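Local structure of protein arginine N-methyltransferase SFM1 (Saccharomyces cerevisiae, 5C74) at residues A[89-94]-A[148-153]; A[79-84]-A[129-134]; A[140-145]-A[180-185]; A[74-79]-A[98-103]. The protein transfers a methyl group from S-adenosyl-L-methionine to an arginine of ribosomal protein S3, leaving it monomethylated. One frame throughout, in Å; residues are numbered along the deposited sequence.

Contact 1: A[89-94]-A[148-153]; sequences IDLQPE and QLIIKD
Leu91 points its side chain at the C-terminal part of helix 140-151 and meets two neighbouring isoleucines there. Its CG stands anti to the backbone N (chi1 -168°), 4.2 Å from Ile150 CG2; the side chain crosses Ile151 at about a right angle, with Leu91 CD2 3.8 Å from Ile151 CG1. The carbonyl of Leu91 takes part as well, its O lying 3.8 Å from Ile150 CD1. Behind it, Leu91 leans on Leu133 and Arg131. Gln92 turns its side chain away from the helix and offers only backbone: Ile150 CG2 comes within 3.4 Å of Gln92 C, while Ile151 CD1 is 3.8 Å from Gln92 O. Pro93, opening a short 3-10 segment, follows the same methyl, with its ring CD 4.0 Å from Ile150 CG2. Its CA makes a CA-H...O contact of 3.5 Å to Ile150 O. Ile150 CG2, anti to the backbone N, thus sits over the Gln92-Pro93 peptide with Leu91 on one flank and the proline ring on the other. No conventional hydrogen bond joins the two segments. The loop between strands 80-83 and 101-104 is therefore held to this helix of the SPOUT-family domain by branched aliphatic groups, and the fit depends on shape, with the CA-H...O contact as its one directional polar element.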
# COMPACT_ATOMS: atom_id res chain seq x y z
N ILE A 89 10.65 -28.71 7.43
CA ILE A 89 12.10 -28.59 7.49
C ILE A 89 12.50 -27.11 7.56
O ILE A 89 12.20 -26.36 6.65
CB ILE A 89 12.77 -29.25 6.26
CG1 ILE A 89 12.47 -30.75 6.24
CG2 ILE A 89 14.26 -28.99 6.29
CD1 ILE A 89 13.01 -31.47 5.02
N ASP A 90 13.15 -26.69 8.65
CA ASP A 90 13.65 -25.32 8.74
C ASP A 90 14.87 -25.12 7.87
O ASP A 90 15.69 -26.03 7.72
CB ASP A 90 14.02 -24.95 10.18
CG ASP A 90 12.82 -24.59 11.03
OD1 ASP A 90 11.80 -24.10 10.49
OD2 ASP A 90 12.90 -24.80 12.26
N LEU A 91 15.01 -23.92 7.32
CA LEU A 91 16.25 -23.52 6.67
C LEU A 91 17.39 -23.66 7.65
O LEU A 91 17.28 -23.24 8.80
CB LEU A 91 16.14 -22.07 6.18
CG LEU A 91 17.22 -21.57 5.22
CD1 LEU A 91 17.07 -22.25 3.87
CD2 LEU A 91 17.12 -20.05 5.07
N GLN A 92 18.48 -24.29 7.22
CA GLN A 92 19.65 -24.52 8.09
C GLN A 92 20.90 -23.96 7.42
O GLN A 92 20.91 -23.78 6.21
CB GLN A 92 19.86 -26.02 8.37
CG GLN A 92 18.83 -26.66 9.26
CD GLN A 92 19.15 -28.12 9.49
OE1 GLN A 92 18.83 -28.98 8.67
NE2 GLN A 92 19.83 -28.41 10.59
N PRO A 93 21.97 -23.75 8.20
CA PRO A 93 23.21 -23.27 7.58
C PRO A 93 23.73 -24.16 6.44
O PRO A 93 24.30 -23.64 5.47
CB PRO A 93 24.20 -23.25 8.75
CG PRO A 93 23.34 -22.99 9.93
CD PRO A 93 22.09 -23.80 9.67
N GLU A 94 23.51 -25.47 6.53
CA GLU A 94 23.97 -26.38 5.47
C GLU A 94 23.25 -26.15 4.15
O GLU A 94 23.74 -26.57 3.10
CB GLU A 94 23.80 -27.84 5.88
CG GLU A 94 24.27 -28.17 7.28
CD GLU A 94 23.17 -27.92 8.29
OE1 GLU A 94 22.16 -28.65 8.26
OE2 GLU A 94 23.31 -26.97 9.09
N GLN A 148 19.58 -14.31 6.22
CA GLN A 148 20.97 -13.88 6.13
C GLN A 148 21.80 -14.47 7.28
O GLN A 148 22.92 -14.93 7.08
CB GLN A 148 21.06 -12.35 6.14
CG GLN A 148 20.52 -11.71 4.88
CD GLN A 148 21.51 -11.79 3.74
OE1 GLN A 148 21.39 -12.62 2.85
NE2 GLN A 148 22.52 -10.92 3.78
N LEU A 149 21.25 -14.43 8.48
CA LEU A 149 21.95 -14.97 9.64
C LEU A 149 22.24 -16.46 9.45
O LEU A 149 23.32 -16.95 9.79
CB LEU A 149 21.11 -14.73 10.91
CG LEU A 149 20.98 -13.27 11.36
CD1 LEU A 149 19.89 -13.09 12.44
CD2 LEU A 149 22.33 -12.80 11.88
N ILE A 150 21.27 -17.17 8.88
CA ILE A 150 21.39 -18.62 8.72
C ILE A 150 22.33 -18.99 7.57
O ILE A 150 23.23 -19.82 7.73
CB ILE A 150 19.99 -19.26 8.49
CG1 ILE A 150 19.13 -19.14 9.75
CG2 ILE A 150 20.09 -20.73 8.10
CD1 ILE A 150 17.66 -19.53 9.52
N ILE A 151 22.15 -18.33 6.43
CA ILE A 151 22.82 -18.71 5.20
C ILE A 151 24.17 -18.02 5.04
O ILE A 151 25.16 -18.65 4.64
CB ILE A 151 21.91 -18.40 3.98
CG1 ILE A 151 20.64 -19.26 4.04
CG2 ILE A 151 22.62 -18.68 2.67
CD1 ILE A 151 20.88 -20.76 3.88
N LYS A 152 24.22 -16.74 5.37
CA LYS A 152 25.47 -16.00 5.24
C LYS A 152 26.36 -16.19 6.46
O LYS A 152 27.54 -16.52 6.31
CB LYS A 152 25.20 -14.51 5.01
CG LYS A 152 26.45 -13.63 5.08
CD LYS A 152 26.13 -12.19 4.72
CE LYS A 152 27.12 -11.23 5.37
NZ LYS A 152 26.78 -10.98 6.79
N ASP A 153 25.82 -15.99 7.65
CA ASP A 153 26.63 -16.06 8.86
C ASP A 153 26.71 -17.46 9.45
O ASP A 153 27.52 -17.70 10.35
CB ASP A 153 26.10 -15.10 9.93
CG ASP A 153 26.28 -13.64 9.55
OD1 ASP A 153 27.05 -13.36 8.60
OD2 ASP A 153 25.65 -12.78 10.19

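Contact 2: A[79-84]-A[129-134]; sequences RVCLLD and ISRRLG
Cys81, Leu82 and Leu83 pair in parallel with Ile129, Ser130 and Arg131, joining strand 80-83 to 128-131, the outermost strand at this side of the six-stranded parallel sheet. Four backbone bonds carry the pairing, in alternating direction: Ile129 N to Val80 O (3.0 Å), Leu82 N to Ile129 O (2.8 Å), Arg131 N to Leu82 O (3.0 Å) and Asp84 N to Arg131 O (2.9 Å). The strand axes are twisted 43° against each other. Among apolar contacts, Cys81 and Arg131 share one face, where Cys81 SG presses on the aliphatic root of the arginine, 3.5 Å from Arg131 CB. Leu83 crosses Leu133 at about a right angle, its CD1 3.9 Å from Leu133 CG. The rest of Arg131 bends away: its NH1 returns to Ser130 O, and its NE pairs with Asp95. On the other face the polar bond is Ser130 OG to Asp84 OD2, 2.7 Å, received on the anti lone pair of the carboxylate. Asp84 CG stands anti to its backbone N (chi1 -173°), over the serine. An alanine here would probably leave Ser130 OG without its acceptor and Arg86 N without the bond it makes to Asp84 OD1. Since Lys121 NZ also binds Ser130 OG, the hydroxyl is held from both strand and helix, a relay that is likely to suit an ionised carboxylate and a charged lysine.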
# COMPACT_ATOMS: atom_id res chain seq x y z
N ARG A 79 17.39 -25.19 -6.97
CA ARG A 79 18.26 -24.26 -6.26
C ARG A 79 17.52 -22.98 -5.90
O ARG A 79 18.13 -21.97 -5.55
CB ARG A 79 19.52 -23.93 -7.09
CG ARG A 79 20.32 -25.19 -7.46
CD ARG A 79 21.73 -24.83 -7.97
NE ARG A 79 22.38 -23.92 -7.03
CZ ARG A 79 23.09 -24.31 -5.97
NH1 ARG A 79 23.29 -25.60 -5.74
NH2 ARG A 79 23.62 -23.40 -5.16
N VAL A 80 16.19 -23.03 -5.97
CA VAL A 80 15.37 -21.90 -5.53
C VAL A 80 14.51 -22.34 -4.35
O VAL A 80 13.72 -23.27 -4.46
CB VAL A 80 14.48 -21.37 -6.68
CG1 VAL A 80 13.65 -20.20 -6.20
CG2 VAL A 80 15.36 -20.95 -7.88
N CYS A 81 14.69 -21.67 -3.21
CA CYS A 81 13.98 -22.00 -1.99
C CYS A 81 12.69 -21.21 -1.87
O CYS A 81 12.66 -20.01 -2.14
CB CYS A 81 14.87 -21.74 -0.77
SG CYS A 81 14.05 -22.13 0.79
N LEU A 82 11.61 -21.88 -1.48
CA LEU A 82 10.36 -21.17 -1.26
C LEU A 82 10.03 -21.17 0.23
O LEU A 82 9.97 -22.22 0.85
CB LEU A 82 9.23 -21.83 -2.05
CG LEU A 82 7.82 -21.27 -1.80
CD1 LEU A 82 7.66 -19.86 -2.42
CD2 LEU A 82 6.78 -22.23 -2.35
N LEU A 83 9.86 -19.98 0.81
CA LEU A 83 9.35 -19.90 2.18
C LEU A 83 8.00 -20.56 2.21
O LEU A 83 7.09 -20.19 1.47
CB LEU A 83 9.23 -18.45 2.66
CG LEU A 83 8.60 -18.36 4.07
CD1 LEU A 83 9.52 -19.03 5.10
CD2 LEU A 83 8.28 -16.92 4.47
N ASP A 84 7.85 -21.55 3.08
CA ASP A 84 6.63 -22.35 3.07
C ASP A 84 6.22 -22.63 4.53
O ASP A 84 6.82 -23.47 5.18
CB ASP A 84 6.87 -23.64 2.29
CG ASP A 84 5.60 -24.47 2.09
OD1 ASP A 84 4.53 -24.14 2.65
OD2 ASP A 84 5.69 -25.49 1.36
N ILE A 129 12.11 -25.70 -3.81
CA ILE A 129 12.22 -26.54 -2.63
C ILE A 129 11.72 -25.76 -1.42
O ILE A 129 12.19 -24.65 -1.15
CB ILE A 129 13.69 -26.99 -2.38
CG1 ILE A 129 14.24 -27.74 -3.60
CG2 ILE A 129 13.79 -27.85 -1.11
CD1 ILE A 129 13.63 -29.10 -3.81
N SER A 130 10.75 -26.31 -0.70
CA SER A 130 10.16 -25.63 0.44
C SER A 130 11.06 -25.65 1.68
O SER A 130 11.68 -26.67 1.99
CB SER A 130 8.81 -26.27 0.80
OG SER A 130 7.82 -26.00 -0.18
N ARG A 131 11.11 -24.53 2.39
CA ARG A 131 11.70 -24.47 3.73
C ARG A 131 10.85 -23.61 4.65
O ARG A 131 10.25 -22.63 4.21
CB ARG A 131 13.11 -23.90 3.70
CG ARG A 131 14.15 -24.85 3.13
CD ARG A 131 14.39 -26.04 4.04
NE ARG A 131 15.57 -26.79 3.61
CZ ARG A 131 15.51 -27.85 2.80
NH1 ARG A 131 14.34 -28.26 2.34
NH2 ARG A 131 16.63 -28.48 2.45
N ARG A 132 10.83 -23.97 5.92
CA ARG A 132 10.21 -23.15 6.96
C ARG A 132 11.25 -22.23 7.60
O ARG A 132 12.44 -22.52 7.56
CB ARG A 132 9.58 -24.06 8.03
CG ARG A 132 8.57 -23.39 8.93
CD ARG A 132 8.04 -24.35 9.99
NE ARG A 132 9.09 -24.74 10.94
CZ ARG A 132 8.85 -25.30 12.13
NH1 ARG A 132 7.61 -25.53 12.52
NH2 ARG A 132 9.87 -25.62 12.93
N LEU A 133 10.80 -21.12 8.18
CA LEU A 133 11.67 -20.32 9.05
C LEU A 133 11.05 -20.26 10.45
O LEU A 133 10.59 -19.20 10.89
CB LEU A 133 11.86 -18.90 8.51
CG LEU A 133 12.73 -18.65 7.28
CD1 LEU A 133 12.66 -17.15 6.91
CD2 LEU A 133 14.18 -19.08 7.53
N GLY A 134 11.04 -21.39 11.15
CA GLY A 134 10.44 -21.45 12.47
C GLY A 134 8.93 -21.47 12.42
O GLY A 134 8.33 -21.38 11.36

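Contact 3: A[140-145]-A[180-185]; sequences TDTAIR and FRYVLD
Helix 140-145 passes strand 181-183 with their axes 8.2 Å apart and inclined by 52°, and the closest pair of CA atoms is Thr142 CA and Tyr182 CA, 6.1 Å apart. The strand is an outer one of the small antiparallel sheet, so within the SPOUT-family fold this contact joins that sheet to the helix, which packs on Phe104 of the parallel sheet. No direct hydrogen bond spans it. Thr142 points at the strand and works through both its branches. The methyl CG2, anti to the backbone N, lies 3.4 Å from Arg181 O and 4.0 Å from Val183 CG2. The hydroxyl OG1 stands obliquely by the Tyr182 ring, next to CD2, and reaches the strand backbone through two waters. One water is 2.7 Å from Thr142 OG1 and accepts from Val183 N; the other, also bound to Thr142 OG1, donates to Arg181 O. Thr139 OG1 is a further partner of the same hydroxyl, so three polar atoms gather round it. An alanine here would probably leave both waters without their helix-side partner and open a gap beside Val183 CG2. One turn on, Arg145 extends through CD (chi2 169°) and crosses Val183 at about a right angle, its CD 3.9 Å from Val183 CB. The guanidinium of Arg181 turns elsewhere, its NE in a salt bridge with Asp164. The water bound to Arg181 O also sits above the plane of the Tyr182 ring, directly over its centre.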
# COMPACT_ATOMS: atom_id res chain seq x y z
N THR A 140 8.40 -9.47 6.47
CA THR A 140 9.29 -9.86 5.39
C THR A 140 10.73 -9.43 5.65
O THR A 140 11.66 -10.20 5.40
CB THR A 140 8.81 -9.28 4.08
OG1 THR A 140 7.44 -9.65 3.90
CG2 THR A 140 9.64 -9.85 2.93
N ASP A 141 10.93 -8.22 6.17
CA ASP A 141 12.30 -7.78 6.45
C ASP A 141 12.96 -8.62 7.55
O ASP A 141 14.16 -8.87 7.50
CB ASP A 141 12.34 -6.31 6.82
CG ASP A 141 11.57 -6.02 8.08
OD1 ASP A 141 10.34 -6.20 8.06
OD2 ASP A 141 12.20 -5.60 9.08
N THR A 142 12.17 -9.06 8.52
CA THR A 142 12.69 -9.94 9.58
C THR A 142 13.08 -11.31 9.00
O THR A 142 14.13 -11.89 9.34
CB THR A 142 11.68 -10.14 10.71
OG1 THR A 142 11.47 -8.90 11.40
CG2 THR A 142 12.22 -11.17 11.71
N ALA A 143 12.23 -11.83 8.10
CA ALA A 143 12.48 -13.13 7.48
C ALA A 143 13.77 -13.08 6.68
O ALA A 143 14.56 -14.04 6.70
CB ALA A 143 11.32 -13.55 6.59
N ILE A 144 13.98 -11.98 5.98
CA ILE A 144 15.19 -11.81 5.19
C ILE A 144 16.40 -11.66 6.12
O ILE A 144 17.44 -12.27 5.87
CB ILE A 144 15.07 -10.63 4.22
CG1 ILE A 144 14.06 -11.01 3.13
CG2 ILE A 144 16.46 -10.27 3.61
CD1 ILE A 144 13.85 -9.99 2.06
N ARG A 145 16.27 -10.91 7.21
CA ARG A 145 17.39 -10.82 8.15
C ARG A 145 17.72 -12.20 8.70
O ARG A 145 18.89 -12.58 8.83
CB ARG A 145 17.08 -9.87 9.31
CG ARG A 145 18.17 -9.83 10.37
CD ARG A 145 17.95 -8.69 11.35
NE ARG A 145 18.16 -7.42 10.69
CZ ARG A 145 19.36 -6.86 10.57
NH1 ARG A 145 20.43 -7.45 11.09
NH2 ARG A 145 19.49 -5.71 9.94
N PHE A 180 4.29 -10.68 15.60
CA PHE A 180 5.31 -11.32 14.79
C PHE A 180 6.48 -11.67 15.65
O PHE A 180 6.63 -11.15 16.76
CB PHE A 180 5.77 -10.40 13.65
CG PHE A 180 4.66 -9.98 12.76
CD1 PHE A 180 4.25 -10.80 11.71
CD2 PHE A 180 4.01 -8.77 12.96
CE1 PHE A 180 3.20 -10.41 10.88
CE2 PHE A 180 2.97 -8.39 12.14
CZ PHE A 180 2.56 -9.21 11.10
N ARG A 181 7.33 -12.55 15.13
CA ARG A 181 8.59 -12.85 15.75
C ARG A 181 9.63 -11.92 15.13
O ARG A 181 9.72 -11.84 13.91
CB ARG A 181 8.96 -14.32 15.53
CG ARG A 181 10.40 -14.67 15.86
CD ARG A 181 10.59 -16.19 15.78
NE ARG A 181 9.97 -16.86 16.92
CZ ARG A 181 9.72 -18.16 17.00
NH1 ARG A 181 10.00 -18.97 15.98
NH2 ARG A 181 9.15 -18.65 18.10
N TYR A 182 10.38 -11.20 15.97
CA TYR A 182 11.41 -10.27 15.49
C TYR A 182 12.80 -10.68 15.96
O TYR A 182 12.96 -11.28 17.01
CB TYR A 182 11.13 -8.85 15.97
CG TYR A 182 9.91 -8.18 15.39
CD1 TYR A 182 8.65 -8.40 15.95
CD2 TYR A 182 10.00 -7.33 14.30
CE1 TYR A 182 7.51 -7.78 15.43
CE2 TYR A 182 8.86 -6.70 13.77
CZ TYR A 182 7.63 -6.94 14.35
OH TYR A 182 6.50 -6.32 13.84
N VAL A 183 13.82 -10.31 15.18
CA VAL A 183 15.21 -10.51 15.61
C VAL A 183 15.57 -9.41 16.60
O VAL A 183 15.20 -8.25 16.39
CB VAL A 183 16.19 -10.47 14.40
CG1 VAL A 183 17.64 -10.55 14.87
CG2 VAL A 183 15.86 -11.60 13.42
N LEU A 184 16.28 -9.76 17.66
CA LEU A 184 16.74 -8.78 18.63
C LEU A 184 18.06 -8.15 18.23
O LEU A 184 18.94 -8.83 17.70
CB LEU A 184 16.90 -9.44 20.00
CG LEU A 184 15.57 -9.77 20.69
CD1 LEU A 184 15.84 -10.56 21.95
CD2 LEU A 184 14.81 -8.47 21.01
N ASP A 185 18.21 -6.85 18.52
CA ASP A 185 19.52 -6.23 18.40
C ASP A 185 20.31 -6.51 19.68
O ASP A 185 19.84 -7.22 20.57
CB ASP A 185 19.41 -4.71 18.12
CG ASP A 185 18.79 -3.90 19.27
OD1 ASP A 185 18.76 -4.33 20.44
OD2 ASP A 185 18.34 -2.76 18.98
O HOH W 1 13.42 -8.25 13.15
O HOH W 2 8.83 -9.78 12.28

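Contact 4: A[74-79]-A[98-103]; sequences LLKDGR and KFDYFV
Arg79 grips Asp100 side-on in the tight half of this contact, where the type II turn from Lys76 to Arg79 meets the approach to strand 101-104. Its NE bonds Asp100 OD2 at 2.8 Å and its NH2 bonds Asp100 OD1 at 2.9 Å, both nearly straight. Both oxygens lie in the guanidinium plane, yet the nitrogens meet them from above the carboxylate, the two planes being 38° apart. Lys98 O covers one guanidinium face, 3.3 Å above its centre, and NH1 turns to Thr97 O. Backbone reinforces the pair through Asp100 N to Arg79 O, 2.9 Å. Farther in, Leu75 lies across Tyr101 at about a right angle: its CD1 makes a CH-pi contact 3.6 Å from the ring centroid, while Tyr101 OH bonds Glu73 O. The other side is looser and wetter. Lys76, its chain bent at the last two torsions (chi3 and chi4 both -70°), reaches Asp100 OD2 only by a weak bond of 3.3 Å from NZ, which also serves Leu74 O and Glu73. One water links Leu74 O, Lys76 N and Asp100 OD2; another spans Gly78 O and Lys98 O, 2.9 Å from each, beside the exposed Lys98. Asp100 OD2 thus collects an arginine, a weak lysine bond and a water. Two cations round one carboxylate would probably keep it ionised despite the nearby Glu73, and fix the turn that leads into strand 80-83.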
# COMPACT_ATOMS: atom_id res chain seq x y z
N LEU A 74 21.38 -17.43 -13.18
CA LEU A 74 20.14 -18.11 -13.56
C LEU A 74 19.45 -18.75 -12.36
O LEU A 74 20.12 -19.27 -11.48
CB LEU A 74 20.43 -19.19 -14.60
CG LEU A 74 20.88 -18.69 -15.98
CD1 LEU A 74 21.18 -19.87 -16.89
CD2 LEU A 74 19.82 -17.77 -16.58
N LEU A 75 18.12 -18.70 -12.34
CA LEU A 75 17.34 -19.53 -11.41
C LEU A 75 17.43 -20.97 -11.88
O LEU A 75 16.95 -21.32 -12.97
CB LEU A 75 15.88 -19.09 -11.33
CG LEU A 75 15.50 -17.95 -10.39
CD1 LEU A 75 16.16 -16.64 -10.79
CD2 LEU A 75 13.98 -17.79 -10.39
N LYS A 76 18.04 -21.82 -11.07
CA LYS A 76 18.25 -23.21 -11.47
C LYS A 76 17.32 -24.14 -10.73
O LYS A 76 17.03 -23.94 -9.55
CB LYS A 76 19.71 -23.60 -11.23
CG LYS A 76 20.68 -22.92 -12.19
CD LYS A 76 22.13 -23.22 -11.83
CE LYS A 76 22.54 -22.53 -10.53
NZ LYS A 76 22.65 -21.05 -10.71
N ASP A 77 16.83 -25.16 -11.42
CA ASP A 77 15.91 -26.10 -10.81
C ASP A 77 16.51 -26.72 -9.55
O ASP A 77 17.67 -27.14 -9.53
CB ASP A 77 15.52 -27.19 -11.82
CG ASP A 77 14.59 -26.68 -12.91
OD1 ASP A 77 14.07 -25.54 -12.80
OD2 ASP A 77 14.35 -27.43 -13.88
N GLY A 78 15.71 -26.71 -8.48
CA GLY A 78 16.12 -27.26 -7.20
C GLY A 78 17.02 -26.34 -6.40
O GLY A 78 17.38 -26.65 -5.27
N ARG A 79 17.39 -25.19 -6.97
CA ARG A 79 18.26 -24.26 -6.26
C ARG A 79 17.52 -22.98 -5.90
O ARG A 79 18.13 -21.97 -5.55
CB ARG A 79 19.52 -23.93 -7.09
CG ARG A 79 20.32 -25.19 -7.46
CD ARG A 79 21.73 -24.83 -7.97
NE ARG A 79 22.38 -23.92 -7.03
CZ ARG A 79 23.09 -24.31 -5.97
NH1 ARG A 79 23.29 -25.60 -5.74
NH2 ARG A 79 23.62 -23.40 -5.16
N LYS A 98 22.95 -25.06 -1.26
CA LYS A 98 21.87 -25.65 -2.04
C LYS A 98 21.07 -24.64 -2.83
O LYS A 98 20.51 -24.96 -3.88
CB LYS A 98 20.89 -26.41 -1.12
CG LYS A 98 21.46 -27.67 -0.44
CD LYS A 98 20.34 -28.43 0.27
CE LYS A 98 20.82 -29.75 0.87
NZ LYS A 98 21.57 -29.55 2.14
N PHE A 99 20.97 -23.43 -2.29
CA PHE A 99 20.03 -22.42 -2.79
C PHE A 99 20.72 -21.13 -3.21
O PHE A 99 21.63 -20.65 -2.52
CB PHE A 99 19.00 -22.09 -1.71
CG PHE A 99 18.19 -23.27 -1.24
CD1 PHE A 99 17.56 -24.11 -2.15
CD2 PHE A 99 18.07 -23.55 0.11
CE1 PHE A 99 16.82 -25.20 -1.72
CE2 PHE A 99 17.34 -24.63 0.56
CZ PHE A 99 16.71 -25.46 -0.36
N ASP A 100 20.27 -20.54 -4.32
CA ASP A 100 20.77 -19.26 -4.79
C ASP A 100 19.75 -18.15 -4.58
O ASP A 100 20.11 -16.98 -4.43
CB ASP A 100 21.13 -19.34 -6.27
CG ASP A 100 22.10 -20.46 -6.56
OD1 ASP A 100 23.08 -20.58 -5.81
OD2 ASP A 100 21.87 -21.23 -7.51
N TYR A 101 18.47 -18.53 -4.56
CA TYR A 101 17.34 -17.61 -4.40
C TYR A 101 16.40 -18.08 -3.31
O TYR A 101 16.24 -19.28 -3.11
CB TYR A 101 16.55 -17.47 -5.71
CG TYR A 101 17.33 -16.74 -6.78
CD1 TYR A 101 17.28 -15.36 -6.87
CD2 TYR A 101 18.11 -17.44 -7.69
CE1 TYR A 101 17.98 -14.68 -7.86
CE2 TYR A 101 18.83 -16.77 -8.68
CZ TYR A 101 18.76 -15.39 -8.76
OH TYR A 101 19.46 -14.72 -9.73
N PHE A 102 15.76 -17.13 -2.64
CA PHE A 102 14.79 -17.40 -1.59
C PHE A 102 13.55 -16.60 -1.96
O PHE A 102 13.63 -15.40 -2.17
CB PHE A 102 15.33 -16.96 -0.22
CG PHE A 102 14.47 -17.40 0.93
CD1 PHE A 102 13.42 -16.61 1.37
CD2 PHE A 102 14.72 -18.59 1.58
CE1 PHE A 102 12.63 -17.00 2.45
CE2 PHE A 102 13.93 -18.99 2.67
CZ PHE A 102 12.89 -18.20 3.09
N VAL A 103 12.42 -17.29 -2.06
CA VAL A 103 11.20 -16.69 -2.62
C VAL A 103 10.10 -16.51 -1.58
O VAL A 103 9.80 -17.42 -0.82
CB VAL A 103 10.66 -17.56 -3.76
CG1 VAL A 103 9.36 -16.99 -4.30
CG2 VAL A 103 11.71 -17.68 -4.88
O HOH W 3 19.40 -20.73 -8.84
O HOH W 4 19.91 -27.74 -4.23

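Contacts 2 and 4 sit at the parallel sheet, share Arg79 and meet through backbone bonds of Cys81 with Tyr101 and Val103; contact 2 is strand pairing, whereas contact 4 mixes buried ring packing with a salt-bridge network at the partly exposed turn. Contacts 1 and 3 are both mainly buried and use opposite ends of helix 140-151, one wholly without conventional hydrogen bonds, the other with water bridges towards the antiparallel sheet. Contact 1 is tied to contact 2 by the Asp90-Arg132 salt bridge and by Leu91 on Leu133, and to contact 4 by Leu91 on Phe99 and Phe102. Contacts 3 and 4 do not touch, their centres about 22 Å apart.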